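PDB 2F3O: pyruvate formate-lyase 2 from Archaeoglobus fulgidus, which is of unknown physiological function but, as a glycyl radical enzyme of the pyruvate formate-lyase family, probably acts as a lyase by radical chemistry. Local coordinates for residues H155-Y160 with N420-G425; G392-A397 with F725-E730; L398-A403 with L718-V723; S438-L443 with G628-T633. One frame throughout, in Å; residues are numbered along the deposited sequence.

Overall arrangement
All four contacts are buried in the chain, yet their chemistry changes with their place in the fold. Contacts 2 and 3 join the same two antiparallel strands, 396-400 and 722-728: contact 3 by main-chain pairing, contact 2 where a side-chain amide takes over. Contacts 1 and 4 hold loops and strand ends around a bound glycerol, contact 1 by van der Waals contact alone, contact 4 through a tyrosine hydroxyl among oxygens. Polar links chain them together: Tyr421 OH of contact 1 meets Asp401 OD1 of contact 3, and Asp424 OD2 of contact 1 meets Ser439 OG of contact 4. Contact 4 lies nearest the chain's centre, contact 2 farthest.

Contact 1: residues H155-Y160 with N420-G425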
# COMPACT_ATOMS: atom_id res chain seq x y z
N HIS A 155 -0.49 -26.61 14.31
CA HIS A 155 0.20 -25.90 15.41
C HIS A 155 -0.37 -24.54 15.74
O HIS A 155 0.32 -23.55 15.60
CB HIS A 155 1.69 -25.72 15.11
CG HIS A 155 2.42 -27.01 15.02
ND1 HIS A 155 2.41 -27.79 13.88
CD2 HIS A 155 3.17 -27.67 15.93
CE1 HIS A 155 3.14 -28.87 14.09
NE2 HIS A 155 3.59 -28.83 15.33
N VAL A 156 -1.63 -24.50 16.13
CA VAL A 156 -2.23 -23.24 16.50
C VAL A 156 -3.27 -23.54 17.55
O VAL A 156 -3.98 -24.54 17.43
CB VAL A 156 -2.83 -22.50 15.26
CG1 VAL A 156 -3.67 -23.43 14.41
CG2 VAL A 156 -3.62 -21.27 15.67
N ALA A 157 -3.31 -22.75 18.61
CA ALA A 157 -4.46 -22.76 19.48
C ALA A 157 -5.63 -22.03 18.79
O ALA A 157 -5.56 -20.83 18.52
CB ALA A 157 -4.13 -22.12 20.81
N VAL A 158 -6.69 -22.79 18.52
CA VAL A 158 -7.92 -22.35 17.88
C VAL A 158 -8.64 -21.26 18.66
O VAL A 158 -8.78 -21.35 19.87
CB VAL A 158 -8.85 -23.55 17.81
CG1 VAL A 158 -10.17 -23.18 17.18
CG2 VAL A 158 -8.18 -24.67 17.06
N ASN A 159 -9.08 -20.22 17.96
CA ASN A 159 -9.78 -19.14 18.64
C ASN A 159 -11.23 -19.52 18.97
O ASN A 159 -12.17 -19.11 18.28
CB ASN A 159 -9.73 -17.89 17.78
CG ASN A 159 -10.10 -16.63 18.54
OD1 ASN A 159 -10.73 -16.68 19.60
ND2 ASN A 159 -9.74 -15.48 17.97
N TYR A 160 -11.41 -20.28 20.05
CA TYR A 160 -12.74 -20.61 20.51
C TYR A 160 -13.61 -19.44 20.96
O TYR A 160 -14.79 -19.43 20.60
CB TYR A 160 -12.74 -21.76 21.52
CG TYR A 160 -12.46 -23.06 20.80
CD1 TYR A 160 -11.30 -23.76 21.03
CD2 TYR A 160 -13.33 -23.53 19.83
CE1 TYR A 160 -11.02 -24.92 20.34
CE2 TYR A 160 -13.07 -24.68 19.13
CZ TYR A 160 -11.91 -25.38 19.38
OH TYR A 160 -11.64 -26.53 18.69
N ASN A 420 -2.17 -11.73 27.14
CA ASN A 420 -3.20 -12.74 26.90
C ASN A 420 -2.69 -13.90 26.03
O ASN A 420 -3.38 -14.35 25.11
CB ASN A 420 -4.41 -12.06 26.26
CG ASN A 420 -5.65 -12.94 26.20
OD1 ASN A 420 -6.21 -13.33 27.23
ND2 ASN A 420 -6.10 -13.25 24.97
N TYR A 421 -1.48 -14.39 26.29
CA TYR A 421 -0.94 -15.36 25.37
C TYR A 421 -1.49 -16.73 25.67
O TYR A 421 -2.04 -16.97 26.74
CB TYR A 421 0.58 -15.38 25.38
CG TYR A 421 1.23 -16.03 26.58
CD1 TYR A 421 1.65 -17.37 26.56
CD2 TYR A 421 1.44 -15.31 27.75
CE1 TYR A 421 2.25 -17.94 27.67
CE2 TYR A 421 2.04 -15.88 28.86
CZ TYR A 421 2.44 -17.18 28.82
OH TYR A 421 3.04 -17.70 29.93
N THR A 422 -1.33 -17.62 24.70
CA THR A 422 -1.69 -19.00 24.85
C THR A 422 -0.48 -19.86 24.52
O THR A 422 0.54 -19.39 24.03
CB THR A 422 -2.81 -19.38 23.90
OG1 THR A 422 -3.22 -20.74 24.16
CG2 THR A 422 -2.34 -19.23 22.46
N THR A 423 -0.61 -21.14 24.81
CA THR A 423 0.40 -22.07 24.44
C THR A 423 -0.22 -23.07 23.44
O THR A 423 -1.44 -23.17 23.33
CB THR A 423 0.94 -22.79 25.69
OG1 THR A 423 -0.10 -23.59 26.24
CG2 THR A 423 1.36 -21.78 26.78
N ASP A 424 0.62 -23.76 22.69
CA ASP A 424 0.18 -24.89 21.87
C ASP A 424 1.34 -25.89 21.71
O ASP A 424 2.53 -25.52 21.85
CB ASP A 424 -0.31 -24.43 20.49
CG ASP A 424 0.79 -23.71 19.68
OD1 ASP A 424 0.99 -22.50 19.91
OD2 ASP A 424 1.42 -24.36 18.81
N GLY A 425 1.00 -27.13 21.40
CA GLY A 425 2.00 -28.17 21.22
C GLY A 425 2.70 -28.61 22.49
O GLY A 425 2.05 -28.94 23.47
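Ala157 turns its methyl group onto Thr422, where CB sits 3.7 Å from Thr422 OG1 and 3.8 Å from Thr422 CG2, touching both branches of the threonine. The carbonyl oxygen of Thr423 lies close to the same methyl, so one alanine carbon touches two residues of strand 421-424. The next link is Asp424, whose CB approaches Ala157 N at 3.9 Å. Its OD2 stands 3.5 Å from His155 O, a meeting of two acceptors and therefore not a bond; the carboxylate oxygen is instead hydrogen-bonded with Ser439 OG. Residues 420-425 run through a short strand toward the loop that, in relatives of this enzyme, carries the thiyl-radical cysteine, while 156-157 pairs with strand 273-274, so the contact joins two small sheets beside the presumed active-site pocket. On that pocket side, His155 NE2 is hydrogen-bonded to a bound glycerol, and ND1 to Ile153 O. Thr422 OG1, anti to its backbone N (chi1 -175°), donates to Thr423 O at 3.1 Å, with the C=O...O angle at 119°, and also bonds Thr336 OG1. A glycine in place of Thr422 would probably open a gap beneath the Ala157 methyl and leave Thr423 O and the Thr336 hydroxyl without this partner. Farther out, Thr423 OG1 is held by His370 ND1 and by Thr336.

Contact 2: residues G392-A397 with F725-E730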
# COMPACT_ATOMS: atom_id res chain seq x y z
N GLY A 392 3.59 -37.62 41.41
CA GLY A 392 3.93 -38.32 40.18
C GLY A 392 2.97 -38.27 39.01
O GLY A 392 2.97 -39.19 38.19
N CYS A 393 2.16 -37.22 38.92
CA CYS A 393 1.19 -37.09 37.83
C CYS A 393 1.83 -36.99 36.46
O CYS A 393 1.28 -37.52 35.49
CB CYS A 393 0.25 -35.91 38.05
SG CYS A 393 1.03 -34.32 37.81
N ASN A 394 2.98 -36.31 36.39
CA ASN A 394 3.85 -36.30 35.22
C ASN A 394 3.17 -35.91 33.92
O ASN A 394 3.42 -36.52 32.88
CB ASN A 394 4.52 -37.68 35.07
CG ASN A 394 5.55 -37.95 36.15
OD1 ASN A 394 5.76 -37.12 37.04
ND2 ASN A 394 6.20 -39.11 36.06
N ASN A 395 2.30 -34.91 33.99
CA ASN A 395 1.47 -34.51 32.86
C ASN A 395 1.14 -33.02 32.83
O ASN A 395 0.14 -32.59 32.24
CB ASN A 395 0.20 -35.38 32.77
CG ASN A 395 -0.76 -35.20 33.96
OD1 ASN A 395 -1.88 -35.71 33.93
ND2 ASN A 395 -0.35 -34.51 35.01
N LEU A 396 1.99 -32.24 33.49
CA LEU A 396 1.85 -30.79 33.60
C LEU A 396 3.05 -30.12 32.99
O LEU A 396 4.14 -30.69 32.98
CB LEU A 396 1.79 -30.38 35.07
CG LEU A 396 0.47 -29.92 35.68
CD1 LEU A 396 -0.66 -30.74 35.14
CD2 LEU A 396 0.51 -30.02 37.20
N ALA A 397 2.88 -28.91 32.48
CA ALA A 397 4.03 -28.08 32.14
C ALA A 397 3.78 -26.70 32.71
O ALA A 397 2.65 -26.22 32.71
CB ALA A 397 4.21 -28.00 30.67
N PHE A 725 8.24 -31.37 35.22
CA PHE A 725 8.80 -32.34 36.14
C PHE A 725 8.42 -33.78 35.90
O PHE A 725 7.32 -34.10 35.46
CB PHE A 725 8.37 -31.99 37.54
CG PHE A 725 8.96 -30.71 38.06
CD1 PHE A 725 8.15 -29.60 38.25
CD2 PHE A 725 10.31 -30.64 38.38
CE1 PHE A 725 8.68 -28.42 38.74
CE2 PHE A 725 10.85 -29.46 38.87
CZ PHE A 725 10.04 -28.35 39.06
N ASN A 726 9.35 -34.66 36.23
CA ASN A 726 9.10 -36.09 36.25
C ASN A 726 9.42 -36.68 37.61
O ASN A 726 10.51 -36.46 38.15
CB ASN A 726 9.96 -36.79 35.21
CG ASN A 726 9.24 -36.97 33.91
OD1 ASN A 726 8.01 -37.08 33.87
ND2 ASN A 726 10.01 -37.00 32.83
N ILE A 727 8.48 -37.42 38.17
CA ILE A 727 8.73 -38.19 39.38
C ILE A 727 8.75 -39.67 38.97
O ILE A 727 7.73 -40.26 38.62
CB ILE A 727 7.70 -37.92 40.47
CG1 ILE A 727 7.62 -36.42 40.77
CG2 ILE A 727 8.06 -38.66 41.72
CD1 ILE A 727 8.93 -35.76 41.11
N LEU A 728 9.94 -40.24 38.97
CA LEU A 728 10.14 -41.55 38.40
C LEU A 728 10.79 -42.52 39.38
O LEU A 728 11.77 -42.18 40.07
CB LEU A 728 11.02 -41.43 37.16
CG LEU A 728 10.51 -40.45 36.11
CD1 LEU A 728 11.55 -40.24 35.02
CD2 LEU A 728 9.17 -40.95 35.56
N LYS A 729 10.26 -43.74 39.41
CA LYS A 729 10.80 -44.84 40.20
C LYS A 729 11.50 -45.74 39.21
O LYS A 729 10.86 -46.36 38.37
CB LYS A 729 9.66 -45.57 40.91
CG LYS A 729 8.60 -44.59 41.44
CD LYS A 729 7.62 -45.20 42.41
CE LYS A 729 6.83 -44.08 43.10
NZ LYS A 729 5.67 -44.59 43.88
N GLU A 730 12.82 -45.79 39.31
CA GLU A 730 13.69 -46.38 38.28
C GLU A 730 13.41 -47.84 37.92
O GLU A 730 13.32 -48.20 36.75
CB GLU A 730 15.14 -46.18 38.68
CG GLU A 730 16.14 -46.74 37.71
CD GLU A 730 17.52 -46.19 37.97
OE1 GLU A 730 17.60 -45.17 38.70
OE2 GLU A 730 18.50 -46.76 37.46
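Asn394 reaches Ile727 because its first torsion sets CG beside its own backbone N, anti to the carbonyl carbon (chi1 -70°), and a second torsion near zero points OD1 at the N-H of Ile727. This lies beside the sheet in which 396-400 runs antiparallel to 722-728, and here the Asn394 amide takes the role of a paired main-chain unit. OD1 accepts Ile727 N at 3.0 Å in a nearly straight bond (168° at the hydrogen), and ND2 donates to Ile727 O at 3.2 Å, with the nitrogen lying well above that carbonyl's plane. One flat group thus grips both polar atoms of a single residue, which fixes its own rotation; ND2 also donates to Leu747 O. Just upstream, helix 379-390 ends in a Schellman motif with Gly392 as its C-prime residue, and Gly392 CA packs 3.8 Å from Ile727 CB. Asn726 sends its side chain across that of Asn394 at about a right angle, their amide planes 65° apart; Asn726 OD1 is claimed by Arg749 N. Strand 747-749, which supplies both outside partners, precedes the loop with Gly752, the predicted radical position, unmodified here. Beyond the crossed amides, the Leu728 methyl CD2 rests 3.5 Å from Asn394 ND2.

Contact 3: residues L398-A403 with L718-V723; sequences LFFDDA and LGVMHV
Leu398 and Val723 form an antiparallel hydrogen-bonded pair, Leu398 N to Val723 O at 2.8 Å and Val723 N to Leu398 O at 3.0 Å, and the ladder continues through Phe400 N to Met721 O after the non-hydrogen-bonded pair Phe399 and His722. Between the bonded rungs, His722 CA also directs its hydrogen at Leu398 O. The rings of Phe399 and His722 lie side by side on one face of the sheet: His722 CD2 sits over one face of the Phe399 ring toward its rim, 3.8 Å from Phe399 CZ, with the planes 59° apart, an oblique meeting. His722 ND1 is hydrogen-bonded with Leu691 N. On the other face Leu398 CB packs against Val723 CG1. Strands 396-400 and 722-728 run in opposite senses, each with a parallel neighbour outside it, 368-373 and 692-696; this is consistent with the seam at which two half-barrels of the glycyl radical enzyme fold meet. The seam closes at a strand-to-helix junction, with Phe400 as N-cap of helix 401-410. The first torsion of Phe400 sets CG beside its backbone N (chi1 -61°); farther out on the ring, CE1 lies 3.7 Å from both Val720 CG1 and Val723 CG1, the latter meeting the ring at its edge. Ser715 and Met716 of helix 704-717 also touch it. One turn on, Ala403 CB faces Met721 CB at 4.2 Å. The methionine chain is bent at its last torsion, and its methyl CE lies 3.5 Å from Ala403 O.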
# COMPACT_ATOMS: atom_id res chain seq x y z
N LEU A 398 4.84 -26.08 33.19
CA LEU A 398 4.72 -24.78 33.84
C LEU A 398 5.32 -23.68 32.98
O LEU A 398 6.44 -23.79 32.51
CB LEU A 398 5.39 -24.83 35.22
CG LEU A 398 4.67 -25.76 36.19
CD1 LEU A 398 5.45 -25.87 37.47
CD2 LEU A 398 3.26 -25.26 36.48
N PHE A 399 4.55 -22.63 32.77
CA PHE A 399 4.96 -21.53 31.91
C PHE A 399 5.00 -20.24 32.71
O PHE A 399 4.01 -19.86 33.35
CB PHE A 399 4.00 -21.39 30.73
CG PHE A 399 4.10 -22.49 29.72
CD1 PHE A 399 3.49 -23.71 29.93
CD2 PHE A 399 4.80 -22.30 28.54
CE1 PHE A 399 3.60 -24.71 29.00
CE2 PHE A 399 4.90 -23.30 27.61
CZ PHE A 399 4.30 -24.51 27.83
N PHE A 400 6.13 -19.55 32.69
CA PHE A 400 6.33 -18.38 33.54
C PHE A 400 6.06 -17.10 32.77
O PHE A 400 6.78 -16.78 31.83
CB PHE A 400 7.72 -18.43 34.18
CG PHE A 400 7.92 -19.65 35.05
CD1 PHE A 400 8.54 -20.79 34.56
CD2 PHE A 400 7.43 -19.68 36.36
CE1 PHE A 400 8.69 -21.92 35.35
CE2 PHE A 400 7.59 -20.82 37.15
CZ PHE A 400 8.21 -21.94 36.65
N ASP A 401 5.00 -16.39 33.18
CA ASP A 401 4.47 -15.25 32.43
C ASP A 401 5.47 -14.13 32.12
O ASP A 401 5.53 -13.64 31.01
CB ASP A 401 3.28 -14.63 33.16
CG ASP A 401 2.01 -15.38 32.91
OD1 ASP A 401 2.02 -16.29 32.06
OD2 ASP A 401 1.00 -15.04 33.54
N ASP A 402 6.23 -13.75 33.13
CA ASP A 402 7.29 -12.77 33.00
C ASP A 402 8.21 -12.99 31.78
O ASP A 402 8.35 -12.09 30.97
CB ASP A 402 8.12 -12.79 34.27
CG ASP A 402 8.95 -11.55 34.44
OD1 ASP A 402 8.43 -10.63 35.12
OD2 ASP A 402 10.09 -11.48 33.89
N ALA A 403 8.79 -14.18 31.64
CA ALA A 403 9.73 -14.47 30.55
C ALA A 403 9.03 -14.60 29.22
O ALA A 403 9.62 -14.30 28.17
CB ALA A 403 10.50 -15.76 30.83
N LEU A 718 14.18 -16.98 39.45
CA LEU A 718 15.38 -16.93 38.61
C LEU A 718 15.07 -16.66 37.14
O LEU A 718 15.99 -16.54 36.34
CB LEU A 718 16.19 -18.22 38.72
CG LEU A 718 16.86 -18.52 40.07
CD1 LEU A 718 17.20 -20.01 40.17
CD2 LEU A 718 18.08 -17.62 40.30
N GLY A 719 13.79 -16.61 36.80
CA GLY A 719 13.35 -16.23 35.47
C GLY A 719 13.60 -17.25 34.38
O GLY A 719 14.35 -17.00 33.44
N VAL A 720 12.97 -18.40 34.49
CA VAL A 720 13.06 -19.37 33.42
C VAL A 720 11.73 -19.26 32.64
O VAL A 720 10.79 -18.65 33.12
CB VAL A 720 13.40 -20.76 34.02
CG1 VAL A 720 12.16 -21.62 34.19
CG2 VAL A 720 14.44 -21.44 33.20
N MET A 721 11.66 -19.79 31.42
CA MET A 721 10.42 -19.66 30.66
C MET A 721 9.49 -20.81 30.97
O MET A 721 8.31 -20.63 31.26
CB MET A 721 10.68 -19.61 29.15
CG MET A 721 9.42 -19.36 28.32
SD MET A 721 9.72 -19.00 26.57
CE MET A 721 10.45 -17.38 26.67
N HIS A 722 10.04 -22.02 30.91
CA HIS A 722 9.22 -23.20 31.05
C HIS A 722 9.95 -24.24 31.89
O HIS A 722 11.16 -24.37 31.79
CB HIS A 722 8.84 -23.70 29.65
CG HIS A 722 8.58 -25.17 29.55
ND1 HIS A 722 9.59 -26.09 29.39
CD2 HIS A 722 7.42 -25.87 29.52
CE1 HIS A 722 9.07 -27.30 29.30
NE2 HIS A 722 7.75 -27.19 29.38
N VAL A 723 9.22 -24.94 32.75
CA VAL A 723 9.78 -26.07 33.46
C VAL A 723 8.74 -27.17 33.49
O VAL A 723 7.54 -26.90 33.53
CB VAL A 723 10.26 -25.68 34.90
CG1 VAL A 723 9.09 -25.52 35.88
CG2 VAL A 723 11.26 -26.69 35.42

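Contact 4: residues S438-L443 with G628-T633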
# COMPACT_ATOMS: atom_id res chain seq x y z
N SER A 438 3.11 -21.33 13.04
CA SER A 438 3.73 -22.59 12.53
C SER A 438 4.78 -23.06 13.50
O SER A 438 5.98 -23.02 13.21
CB SER A 438 4.32 -22.42 11.13
OG SER A 438 4.53 -23.69 10.53
N SER A 439 4.32 -23.45 14.68
CA SER A 439 5.19 -23.36 15.82
C SER A 439 6.25 -24.45 15.86
O SER A 439 7.21 -24.33 16.60
CB SER A 439 4.36 -23.32 17.08
OG SER A 439 3.91 -24.63 17.38
N ASP A 440 6.09 -25.50 15.07
CA ASP A 440 7.17 -26.47 14.93
C ASP A 440 7.50 -26.64 13.47
O ASP A 440 7.37 -27.73 12.94
CB ASP A 440 6.80 -27.83 15.52
CG ASP A 440 8.02 -28.66 15.90
OD1 ASP A 440 9.13 -28.09 15.95
OD2 ASP A 440 7.89 -29.87 16.16
N ALA A 441 7.94 -25.57 12.83
CA ALA A 441 8.09 -25.61 11.39
C ALA A 441 9.39 -26.27 11.00
O ALA A 441 9.47 -26.93 9.95
CB ALA A 441 8.00 -24.24 10.82
N ALA A 442 10.40 -26.09 11.84
CA ALA A 442 11.65 -26.83 11.72
C ALA A 442 12.31 -27.06 13.06
O ALA A 442 12.02 -26.39 14.05
CB ALA A 442 12.63 -26.14 10.79
N LEU A 443 13.21 -28.04 13.05
CA LEU A 443 14.12 -28.33 14.17
C LEU A 443 15.54 -28.38 13.60
O LEU A 443 15.78 -29.03 12.60
CB LEU A 443 13.74 -29.67 14.82
CG LEU A 443 12.33 -29.70 15.46
CD1 LEU A 443 11.43 -30.75 14.81
CD2 LEU A 443 12.41 -29.87 16.98
N GLY A 628 12.89 -20.90 18.65
CA GLY A 628 12.54 -21.78 19.78
C GLY A 628 13.67 -22.71 20.20
O GLY A 628 14.63 -22.90 19.46
N CYS A 629 13.56 -23.30 21.39
CA CYS A 629 14.52 -24.32 21.80
C CYS A 629 13.91 -25.53 22.47
O CYS A 629 13.85 -25.60 23.70
CB CYS A 629 15.58 -23.73 22.72
SG CYS A 629 17.03 -24.79 22.78
N TYR A 630 13.46 -26.49 21.68
CA TYR A 630 12.89 -27.69 22.24
C TYR A 630 13.15 -28.81 21.26
O TYR A 630 13.22 -28.55 20.06
CB TYR A 630 11.40 -27.52 22.59
CG TYR A 630 10.46 -27.31 21.44
CD1 TYR A 630 9.91 -28.39 20.75
CD2 TYR A 630 10.08 -26.03 21.08
CE1 TYR A 630 9.05 -28.19 19.70
CE2 TYR A 630 9.20 -25.82 20.05
CZ TYR A 630 8.71 -26.90 19.35
OH TYR A 630 7.84 -26.67 18.32
N PRO A 631 13.31 -30.04 21.75
CA PRO A 631 13.82 -31.07 20.87
C PRO A 631 12.86 -32.02 20.17
O PRO A 631 13.27 -32.60 19.16
CB PRO A 631 14.68 -31.90 21.81
CG PRO A 631 13.99 -31.80 23.10
CD PRO A 631 13.19 -30.55 23.13
N MET A 632 11.64 -32.19 20.67
CA MET A 632 10.86 -33.44 20.47
C MET A 632 11.76 -34.61 20.86
O MET A 632 12.34 -34.58 21.93
CB MET A 632 10.29 -33.61 19.05
CG MET A 632 9.32 -32.51 18.61
SD MET A 632 8.06 -32.07 19.84
CE MET A 632 7.10 -33.58 19.95
N THR A 633 11.90 -35.62 20.01
CA THR A 633 13.00 -36.56 20.26
C THR A 633 14.03 -36.49 19.15
O THR A 633 14.75 -37.45 18.92
CB THR A 633 12.57 -38.05 20.52
OG1 THR A 633 12.07 -38.66 19.34
CG2 THR A 633 11.53 -38.16 21.62
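Tyr630 and Asp440 bring two flat groups together, ring and carboxylate planes 44° apart: Ser439 O lies at the ring's edge near its plane, and Asp440 OD1 approaches obliquely, 3.6 Å from Tyr630 CZ. The phenol oxygen Tyr630 OH stands 3.0 Å from Ser439 O and equally 3.0 Å from Asp440 OD1, so its one proton has two acceptors within reach. Each of these has a further donor: Asn687 ND2 for Ser439 O, and Gln541 NE2 for Asp440 OD1. Asp440 CG is anti to its backbone N (chi1 -157°), which carries the carboxylate toward the tyrosine. Strand 435-445 lies next to 535-543 in a sheet whose far edge is 624-628, and the loop that follows 624-628 returns to meet strand 435-445 and probably helps to wall a pocket. A glycerol, probably from the crystallisation liquor, is bonded there to Asp440 OD2 and weakly to Tyr630 OH; its position is consistent with the buried substrate pocket of related glycyl radical enzymes. An alanine in place of Asp440 would probably leave Gln541 NE2 and the glycerol without their carboxylate acceptor and the Tyr630 hydroxyl leaning on Ser439 O alone across this contact. Farther along, the methyl Leu443 CD2 rests against two carbonyl oxygens, 3.4 Å from Tyr630 O and 3.6 Å from Pro631 O; its apolar neighbour is Met632 CG, at 4.4 Å. Met632 CG, set beside its own backbone N by the first torsion, lies 3.9 Å from Asp440 OD2, and the methionine side chain also touches Cys426.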